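Local atomic coordinates of thioredoxin-like protein (Klebsiella pneumoniae subsp. pneumoniae MGH 78578, PDB entry 3TY1), a protein that probably binds carbohydrate, as a putative aldose 1-epimerase of the galactose mutarotase-like clan. Residues Phe110-Thr122 with Pro203-Gly215. Residues are numbered along the deposited sequence; the frame is centred on the assembly and turned at random.
Sequences FNEMMVRCGYEWT and PHDYQIIYHSNFG. With SO4 (sulfate ion), chain L.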
ATOM      1  N   PHE A 110      -8.581   3.121 -12.754  1.00 25.49           N
ATOM      2  CA  PHE A 110      -8.766   3.036 -14.211  1.00 27.54           C
ATOM      3  C   PHE A 110      -9.396   4.241 -14.847  1.00 27.06           C
ATOM      4  O   PHE A 110     -10.600   4.522 -14.664  1.00 26.65           O
ATOM      5  CB  PHE A 110      -9.532   1.743 -14.589  1.00 25.14           C
ATOM      6  CG  PHE A 110      -9.726   1.540 -16.087  1.00 26.69           C
ATOM      7  CD1 PHE A 110      -8.709   1.787 -16.985  1.00 25.83           C
ATOM      8  CD2 PHE A 110     -10.898   0.991 -16.576  1.00 26.33           C
ATOM      9  CE1 PHE A 110      -8.871   1.559 -18.372  1.00 27.84           C
ATOM     10  CE2 PHE A 110     -11.063   0.767 -17.929  1.00 28.43           C
ATOM     11  CZ  PHE A 110     -10.048   1.049 -18.823  1.00 26.98           C
ATOM     12  N   ASN A 111      -8.554   4.999 -15.566  1.00 27.11           N
ATOM     13  CA  ASN A 111      -9.019   6.119 -16.368  1.00 24.03           C
ATOM     14  C   ASN A 111      -8.234   6.385 -17.670  1.00 24.82           C
ATOM     15  O   ASN A 111      -8.488   7.362 -18.362  1.00 25.36           O
ATOM     16  CB  ASN A 111      -9.046   7.362 -15.500  1.00 24.56           C
ATOM     17  CG  ASN A 111      -7.667   7.744 -14.991  1.00 26.92           C
ATOM     18  OD1 ASN A 111      -6.618   7.306 -15.541  1.00 25.66           O
ATOM     19  ND2 ASN A 111      -7.654   8.630 -13.993  1.00 26.42           N
ATOM     20  N   GLU A 112      -7.372   5.451 -18.039  1.00 22.87           N
ATOM     21  CA  GLU A 112      -6.400   5.682 -19.085  1.00 23.56           C
ATOM     22  C   GLU A 112      -6.899   5.334 -20.491  1.00 24.20           C
ATOM     23  O   GLU A 112      -7.793   4.529 -20.677  1.00 27.14           O
ATOM     24  CB  GLU A 112      -5.133   4.865 -18.773  1.00 24.14           C
ATOM     25  CG  GLU A 112      -4.495   5.142 -17.431  1.00 27.25           C
ATOM     26  CD  GLU A 112      -4.871   4.162 -16.304  1.00 30.19           C
ATOM     27  OE1 GLU A 112      -6.012   3.655 -16.262  1.00 29.85           O
ATOM     28  OE2 GLU A 112      -4.008   3.904 -15.454  1.00 30.65           O
HETATM   29  N   MSE A 113      -6.262   5.976 -21.455  1.00 25.26           N
HETATM   30  CA  MSE A 113      -6.424   5.738 -22.859  1.00 27.15           C
HETATM   31  C   MSE A 113      -5.731   4.422 -23.259  1.00 27.59           C
HETATM   32  O   MSE A 113      -6.229   3.722 -24.139  1.00 27.98           O
HETATM   33  CB  MSE A 113      -5.872   6.926 -23.646  1.00 27.05           C
HETATM   34  CG  MSE A 113      -5.996   6.807 -25.136  1.00 29.64           C
HETATM   35 SE   MSE A 113      -4.411   6.067 -26.033  0.75 27.01          SE
HETATM   36  CE  MSE A 113      -5.265   4.790 -26.974  1.00 25.61           C
HETATM   37  N   MSE A 114      -4.585   4.095 -22.656  1.00 28.23           N
HETATM   38  CA  MSE A 114      -3.913   2.799 -22.964  1.00 26.92           C
HETATM   39  C   MSE A 114      -3.247   2.228 -21.699  1.00 28.48           C
HETATM   40  O   MSE A 114      -2.350   2.845 -21.154  1.00 28.24           O
HETATM   41  CB  MSE A 114      -2.908   2.945 -24.140  1.00 23.65           C
HETATM   42  CG  MSE A 114      -2.615   1.671 -24.957  1.00 31.96           C
HETATM   43 SE   MSE A 114      -1.676   0.345 -23.912  0.75 29.49          SE
HETATM   44  CE  MSE A 114       0.016   1.296 -23.705  1.00 31.32           C
ATOM     45  N   VAL A 115      -3.737   1.076 -21.238  1.00 29.57           N
ATOM     46  CA  VAL A 115      -3.174   0.348 -20.115  1.00 30.84           C
ATOM     47  C   VAL A 115      -2.537  -0.954 -20.588  1.00 32.37           C
ATOM     48  O   VAL A 115      -3.190  -1.718 -21.279  1.00 30.60           O
ATOM     49  CB  VAL A 115      -4.249  -0.073 -19.092  1.00 34.03           C
ATOM     50  CG1 VAL A 115      -3.547  -0.795 -17.902  1.00 28.73           C
ATOM     51  CG2 VAL A 115      -5.028   1.115 -18.632  1.00 36.56           C
ATOM     52  N   ARG A 116      -1.273  -1.207 -20.232  1.00 28.36           N
ATOM     53  CA  ARG A 116      -0.672  -2.516 -20.514  1.00 30.79           C
ATOM     54  C   ARG A 116      -1.207  -3.450 -19.437  1.00 32.13           C
ATOM     55  O   ARG A 116      -0.882  -3.283 -18.272  1.00 31.88           O
ATOM     56  CB  ARG A 116       0.847  -2.427 -20.483  1.00 29.64           C
ATOM     57  CG  ARG A 116       1.406  -1.645 -21.682  1.00 29.86           C
ATOM     58  CD  ARG A 116       2.920  -1.360 -21.570  1.00 31.11           C
ATOM     59  NE  ARG A 116       3.436  -0.561 -22.695  1.00 32.53           N
ATOM     60  CZ  ARG A 116       3.413   0.779 -22.751  1.00 30.94           C
ATOM     61  NH1 ARG A 116       2.851   1.469 -21.797  1.00 30.48           N
ATOM     62  NH2 ARG A 116       3.942   1.437 -23.798  1.00 29.01           N
ATOM     63  N   CYS A 117      -2.064  -4.390 -19.831  1.00 30.25           N
ATOM     64  CA  CYS A 117      -2.685  -5.345 -18.919  1.00 29.08           C
ATOM     65  C   CYS A 117      -1.858  -6.626 -19.042  1.00 31.39           C
ATOM     66  O   CYS A 117      -2.090  -7.440 -19.932  1.00 30.02           O
ATOM     67  CB  CYS A 117      -4.124  -5.574 -19.323  1.00 30.11           C
ATOM     68  SG  CYS A 117      -5.128  -4.078 -19.222  1.00 33.22           S
ATOM     69  N   GLY A 118      -0.845  -6.723 -18.192  1.00 32.26           N
ATOM     70  CA  GLY A 118       0.172  -7.781 -18.278  1.00 34.22           C
ATOM     71  C   GLY A 118       1.291  -7.426 -17.300  1.00 34.00           C
ATOM     72  O   GLY A 118       1.058  -6.618 -16.427  1.00 32.71           O
ATOM     73  N   TYR A 119       2.498  -7.995 -17.407  1.00 33.67           N
ATOM     74  CA  TYR A 119       2.850  -9.060 -18.375  1.00 33.99           C
ATOM     75  C   TYR A 119       2.898 -10.444 -17.749  1.00 37.62           C
ATOM     76  O   TYR A 119       2.757 -11.450 -18.441  1.00 35.50           O
ATOM     77  CB  TYR A 119       4.192  -8.760 -19.040  1.00 34.99           C
ATOM     78  CG  TYR A 119       4.129  -7.601 -19.995  1.00 30.44           C
ATOM     79  CD1 TYR A 119       4.165  -6.283 -19.534  1.00 33.55           C
ATOM     80  CD2 TYR A 119       4.041  -7.812 -21.387  1.00 31.79           C
ATOM     81  CE1 TYR A 119       4.098  -5.214 -20.414  1.00 29.73           C
ATOM     82  CE2 TYR A 119       3.998  -6.730 -22.286  1.00 33.61           C
ATOM     83  CZ  TYR A 119       4.007  -5.431 -21.783  1.00 30.90           C
ATOM     84  OH  TYR A 119       3.962  -4.351 -22.633  1.00 33.79           O
ATOM     85  N   GLU A 120       3.080 -10.515 -16.438  1.00 37.98           N
ATOM     86  CA  GLU A 120       3.139 -11.815 -15.745  1.00 37.17           C
ATOM     87  C   GLU A 120       1.798 -12.579 -15.893  1.00 38.71           C
ATOM     88  O   GLU A 120       1.776 -13.816 -16.036  1.00 36.94           O
ATOM     89  CB  GLU A 120       3.553 -11.611 -14.284  1.00 39.89           C
ATOM     90  CG  GLU A 120       4.083 -12.868 -13.627  1.00 42.43           C
ATOM     91  CD  GLU A 120       4.338 -12.734 -12.135  1.00 41.20           C
ATOM     92  OE1 GLU A 120       4.744 -11.648 -11.671  1.00 37.89           O
ATOM     93  OE2 GLU A 120       4.192 -13.755 -11.426  1.00 39.45           O
ATOM     94  N   TRP A 121       0.694 -11.838 -15.869  1.00 34.18           N
ATOM     95  CA  TRP A 121      -0.632 -12.371 -16.218  1.00 34.83           C
ATOM     96  C   TRP A 121      -1.537 -11.218 -16.615  1.00 34.91           C
ATOM     97  O   TRP A 121      -1.158 -10.053 -16.473  1.00 32.02           O
ATOM     98  CB  TRP A 121      -1.274 -13.203 -15.088  1.00 37.31           C
ATOM     99  CG  TRP A 121      -1.720 -12.412 -13.959  1.00 35.84           C
ATOM    100  CD1 TRP A 121      -2.961 -11.879 -13.780  1.00 36.48           C
ATOM    101  CD2 TRP A 121      -0.929 -11.973 -12.869  1.00 36.53           C
ATOM    102  NE1 TRP A 121      -2.998 -11.154 -12.635  1.00 34.27           N
ATOM    103  CE2 TRP A 121      -1.756 -11.169 -12.060  1.00 33.26           C
ATOM    104  CE3 TRP A 121       0.405 -12.170 -12.493  1.00 43.25           C
ATOM    105  CZ2 TRP A 121      -1.295 -10.552 -10.883  1.00 37.09           C
ATOM    106  CZ3 TRP A 121       0.865 -11.566 -11.337  1.00 47.34           C
ATOM    107  CH2 TRP A 121       0.010 -10.761 -10.538  1.00 47.58           C
ATOM    108  N   THR A 122      -2.736 -11.555 -17.078  1.00 32.93           N
ATOM    109  CA  THR A 122      -3.720 -10.574 -17.496  1.00 33.94           C
ATOM    110  C   THR A 122      -5.136 -11.117 -17.306  1.00 33.53           C
ATOM    111  O   THR A 122      -5.342 -12.244 -16.888  1.00 33.20           O
ATOM    112  CB  THR A 122      -3.511 -10.193 -18.995  1.00 33.07           C
ATOM    113  OG1 THR A 122      -4.134  -8.946 -19.248  1.00 34.55           O
ATOM    114  CG2 THR A 122      -4.046 -11.307 -19.964  1.00 31.60           C
ATOM    115  N   PRO A 203      12.142 -20.687 -18.158  1.00 52.24           N
ATOM    116  CA  PRO A 203      11.061 -20.141 -18.963  1.00 51.15           C
ATOM    117  C   PRO A 203       9.954 -19.649 -18.061  1.00 50.40           C
ATOM    118  O   PRO A 203       9.716 -20.263 -17.027  1.00 49.89           O
ATOM    119  CB  PRO A 203      10.566 -21.351 -19.764  1.00 53.50           C
ATOM    120  CG  PRO A 203      11.075 -22.577 -18.990  1.00 53.24           C
ATOM    121  CD  PRO A 203      12.385 -22.117 -18.458  1.00 53.50           C
ATOM    122  N   HIS A 204       9.305 -18.547 -18.443  1.00 46.18           N
ATOM    123  CA  HIS A 204       8.184 -18.033 -17.690  1.00 43.93           C
ATOM    124  C   HIS A 204       7.019 -17.696 -18.610  1.00 42.73           C
ATOM    125  O   HIS A 204       7.202 -17.233 -19.755  1.00 44.04           O
ATOM    126  CB  HIS A 204       8.590 -16.827 -16.831  1.00 44.35           C
ATOM    127  CG  HIS A 204       7.658 -16.599 -15.695  1.00 42.42           C
ATOM    128  ND1 HIS A 204       6.413 -16.034 -15.866  1.00 43.97           N
ATOM    129  CD2 HIS A 204       7.750 -16.920 -14.386  1.00 44.13           C
ATOM    130  CE1 HIS A 204       5.782 -16.013 -14.709  1.00 43.69           C
ATOM    131  NE2 HIS A 204       6.567 -16.552 -13.794  1.00 44.98           N
ATOM    132  N   ASP A 205       5.818 -17.956 -18.113  1.00 41.36           N
ATOM    133  CA  ASP A 205       4.589 -17.540 -18.796  1.00 41.35           C
ATOM    134  C   ASP A 205       4.481 -16.010 -18.894  1.00 38.24           C
ATOM    135  O   ASP A 205       5.034 -15.303 -18.069  1.00 37.24           O
ATOM    136  CB  ASP A 205       3.338 -18.024 -18.034  1.00 40.63           C
ATOM    137  CG  ASP A 205       3.101 -19.506 -18.145  1.00 49.20           C
ATOM    138  OD1 ASP A 205       3.797 -20.224 -18.910  1.00 47.22           O
ATOM    139  OD2 ASP A 205       2.181 -19.949 -17.449  1.00 46.83           O
ATOM    140  N   TYR A 206       3.806 -15.526 -19.933  1.00 38.47           N
ATOM    141  CA  TYR A 206       3.444 -14.123 -20.007  1.00 38.37           C
ATOM    142  C   TYR A 206       2.156 -14.006 -20.784  1.00 38.37           C
ATOM    143  O   TYR A 206       1.807 -14.907 -21.548  1.00 38.84           O
ATOM    144  CB  TYR A 206       4.554 -13.266 -20.617  1.00 37.77           C
ATOM    145  CG  TYR A 206       4.733 -13.381 -22.130  1.00 39.48           C
ATOM    146  CD1 TYR A 206       5.563 -14.361 -22.695  1.00 46.03           C
ATOM    147  CD2 TYR A 206       4.078 -12.509 -22.978  1.00 37.84           C
ATOM    148  CE1 TYR A 206       5.727 -14.438 -24.084  1.00 44.03           C
ATOM    149  CE2 TYR A 206       4.229 -12.579 -24.341  1.00 41.93           C
ATOM    150  CZ  TYR A 206       5.043 -13.527 -24.894  1.00 41.87           C
ATOM    151  OH  TYR A 206       5.129 -13.531 -26.255  1.00 43.06           O
ATOM    152  N   GLN A 207       1.438 -12.927 -20.507  1.00 35.55           N
ATOM    153  CA  GLN A 207       0.245 -12.519 -21.225  1.00 34.80           C
ATOM    154  C   GLN A 207       0.225 -11.000 -21.332  1.00 35.44           C
ATOM    155  O   GLN A 207       0.678 -10.321 -20.413  1.00 37.72           O
ATOM    156  CB  GLN A 207      -1.022 -12.920 -20.492  1.00 34.97           C
ATOM    157  CG  GLN A 207      -1.199 -14.384 -20.175  1.00 35.38           C
ATOM    158  CD  GLN A 207      -2.411 -14.585 -19.316  1.00 35.11           C
ATOM    159  OE1 GLN A 207      -2.330 -14.452 -18.084  1.00 34.66           O
ATOM    160  NE2 GLN A 207      -3.566 -14.872 -19.952  1.00 33.52           N
ATOM    161  N   ILE A 208      -0.343 -10.464 -22.408  1.00 34.39           N
ATOM    162  CA  ILE A 208      -0.495  -8.990 -22.522  1.00 33.99           C
ATOM    163  C   ILE A 208      -1.703  -8.614 -23.354  1.00 32.53           C
ATOM    164  O   ILE A 208      -1.947  -9.219 -24.369  1.00 34.17           O
ATOM    165  CB  ILE A 208       0.796  -8.323 -23.091  1.00 32.91           C
ATOM    166  CG1 ILE A 208       0.696  -6.785 -23.218  1.00 32.48           C
ATOM    167  CG2 ILE A 208       1.211  -8.968 -24.442  1.00 36.68           C
ATOM    168  CD1 ILE A 208       0.481  -6.036 -21.878  1.00 29.84           C
ATOM    169  N   ILE A 209      -2.436  -7.581 -22.914  1.00 31.68           N
ATOM    170  CA  ILE A 209      -3.492  -6.972 -23.690  1.00 30.73           C
ATOM    171  C   ILE A 209      -3.151  -5.472 -23.698  1.00 32.24           C
ATOM    172  O   ILE A 209      -2.923  -4.886 -22.613  1.00 28.17           O
ATOM    173  CB  ILE A 209      -4.904  -7.209 -23.043  1.00 33.56           C
ATOM    174  CG1 ILE A 209      -5.242  -8.693 -22.971  1.00 39.79           C
ATOM    175  CG2 ILE A 209      -5.965  -6.409 -23.792  1.00 32.14           C
ATOM    176  CD1 ILE A 209      -6.580  -9.024 -22.321  1.00 31.64           C
ATOM    177  N   TYR A 210      -3.080  -4.868 -24.894  1.00 28.60           N
ATOM    178  CA  TYR A 210      -2.914  -3.426 -25.069  1.00 28.76           C
ATOM    179  C   TYR A 210      -4.324  -2.822 -25.058  1.00 28.62           C
ATOM    180  O   TYR A 210      -4.993  -2.701 -26.097  1.00 33.03           O
ATOM    181  CB  TYR A 210      -2.134  -3.142 -26.348  1.00 29.52           C
ATOM    182  CG  TYR A 210      -0.655  -3.372 -26.135  1.00 31.92           C
ATOM    183  CD1 TYR A 210      -0.104  -4.631 -26.185  1.00 34.58           C
ATOM    184  CD2 TYR A 210       0.181  -2.307 -25.796  1.00 31.22           C
ATOM    185  CE1 TYR A 210       1.257  -4.824 -25.922  1.00 29.22           C
ATOM    186  CE2 TYR A 210       1.479  -2.482 -25.593  1.00 30.67           C
ATOM    187  CZ  TYR A 210       2.036  -3.742 -25.645  1.00 30.67           C
ATOM    188  OH  TYR A 210       3.369  -3.881 -25.369  1.00 33.09           O
ATOM    189  N   HIS A 211      -4.779  -2.472 -23.864  1.00 28.25           N
ATOM    190  CA  HIS A 211      -6.158  -2.126 -23.596  1.00 28.07           C
ATOM    191  C   HIS A 211      -6.349  -0.659 -23.970  1.00 30.18           C
ATOM    192  O   HIS A 211      -6.043   0.244 -23.185  1.00 29.88           O
ATOM    193  CB  HIS A 211      -6.412  -2.420 -22.101  1.00 32.46           C
ATOM    194  CG  HIS A 211      -7.842  -2.543 -21.708  1.00 35.64           C
ATOM    195  ND1 HIS A 211      -8.770  -1.558 -21.957  1.00 33.64           N
ATOM    196  CD2 HIS A 211      -8.479  -3.485 -20.966  1.00 40.71           C
ATOM    197  CE1 HIS A 211      -9.920  -1.889 -21.392  1.00 38.62           C
ATOM    198  NE2 HIS A 211      -9.777  -3.062 -20.798  1.00 36.14           N
ATOM    199  N   SER A 212      -6.837  -0.427 -25.183  1.00 27.64           N
ATOM    200  CA  SER A 212      -6.858   0.920 -25.782  1.00 27.29           C
ATOM    201  C   SER A 212      -8.285   1.445 -25.812  1.00 27.95           C
ATOM    202  O   SER A 212      -9.174   0.806 -26.400  1.00 26.86           O
ATOM    203  CB  SER A 212      -6.194   0.859 -27.155  1.00 30.22           C
ATOM    204  OG  SER A 212      -4.926   0.157 -27.093  1.00 30.70           O
ATOM    205  N   ASN A 213      -8.511   2.627 -25.229  1.00 28.05           N
ATOM    206  CA  ASN A 213      -9.849   3.079 -24.848  1.00 26.40           C
ATOM    207  C   ASN A 213     -10.224   4.414 -25.450  1.00 28.98           C
ATOM    208  O   ASN A 213      -9.484   5.387 -25.305  1.00 29.09           O
ATOM    209  CB  ASN A 213      -9.906   3.118 -23.301  1.00 30.12           C
ATOM    210  CG  ASN A 213      -9.297   1.855 -22.685  1.00 30.21           C
ATOM    211  OD1 ASN A 213      -9.691   0.767 -23.041  1.00 32.32           O
ATOM    212  ND2 ASN A 213      -8.317   2.006 -21.804  1.00 31.79           N
ATOM    213  N   PHE A 214     -11.385   4.467 -26.107  1.00 28.52           N
ATOM    214  CA  PHE A 214     -11.784   5.643 -26.903  1.00 29.98           C
ATOM    215  C   PHE A 214     -13.210   6.008 -26.526  1.00 29.46           C
ATOM    216  O   PHE A 214     -14.085   5.151 -26.522  1.00 27.92           O
ATOM    217  CB  PHE A 214     -11.713   5.336 -28.419  1.00 28.03           C
ATOM    218  CG  PHE A 214     -10.383   4.796 -28.859  1.00 32.54           C
ATOM    219  CD1 PHE A 214      -9.331   5.647 -29.181  1.00 29.62           C
ATOM    220  CD2 PHE A 214     -10.157   3.425 -28.884  1.00 35.65           C
ATOM    221  CE1 PHE A 214      -8.078   5.133 -29.572  1.00 33.77           C
ATOM    222  CE2 PHE A 214      -8.927   2.918 -29.237  1.00 29.49           C
ATOM    223  CZ  PHE A 214      -7.870   3.781 -29.611  1.00 29.18           C
ATOM    224  N   GLY A 215     -13.420   7.270 -26.162  1.00 30.01           N
ATOM    225  CA  GLY A 215     -14.757   7.770 -25.822  1.00 32.54           C
ATOM    226  C   GLY A 215     -15.087   8.890 -26.784  1.00 32.16           C
ATOM    227  O   GLY A 215     -14.587   8.918 -27.953  1.00 32.20           O
TER
HETATM  228  S   SO4 L 513     -12.354  -4.390 -18.472  1.00 85.78           S
HETATM  229  O1  SO4 L 513     -12.668  -2.995 -18.145  1.00 72.42           O
HETATM  230  O2  SO4 L 513     -13.147  -4.837 -19.639  1.00 83.89           O
HETATM  231  O3  SO4 L 513     -10.929  -4.546 -18.775  1.00 56.69           O
HETATM  232  O4  SO4 L 513     -12.673  -5.214 -17.305  1.00 75.53           O
HETATM  233  O   HOH W   1      -0.022 -15.769 -17.250  1.00 36.12           O
HETATM  234  O   HOH W   2       5.716 -16.107 -11.361  1.00 47.86           O
HETATM  235  O   HOH W   3      -5.925 -14.337 -18.374  1.00 40.83           O
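Strands 114-119 and 204-214 of the supersandwich form an antiparallel pair near the centre of the chain, probably near the sugar pocket, as in relatives. Paired backbone bonds join V115 to H211 and C117 to I209. V115, C117, I209 and H211 line one face, where NE2 of H211 donates to O3 of a sulfate (2.8 Å), probably from the crystallisation liquor, which H136 also binds. With CG of H211 anti to its backbone N (chi1 -162°), ND1 of the ring meets OD1 of N213 at 2.7 Å, in the ring plane and on an oxygen lone pair. The amide of N213 is held in turn by its ND2, bonded to E112 O (2.8 Å, 165°). The rings of F110 and H211 form an offset edge-to-face pair, planes at 76°, while SG of C117 lies obliquely beside the imidazole. On the face of M114, R116 and Y210, OH of Y119 donates to OH of Y210 (2.8 Å); OD2 of D194 is hydrogen-bonded to OH of Y210 and salt-bridged to NE of R116. CD1 of I208 sits over one face of Y119, 3.8 Å from the ring centroid; SE of M114 makes an oblique Met-aromatic contact with Y210. Beyond the cis peptide before Y119, OE1 of Q207 receives T122 N (3.1 Å) from above its carbonyl plane, and NE2 of Q207 bonds S320 OG. N213 and the sulfate thus engage both H211 ring nitrogens, holding its orientation where the ion may mark a pocket.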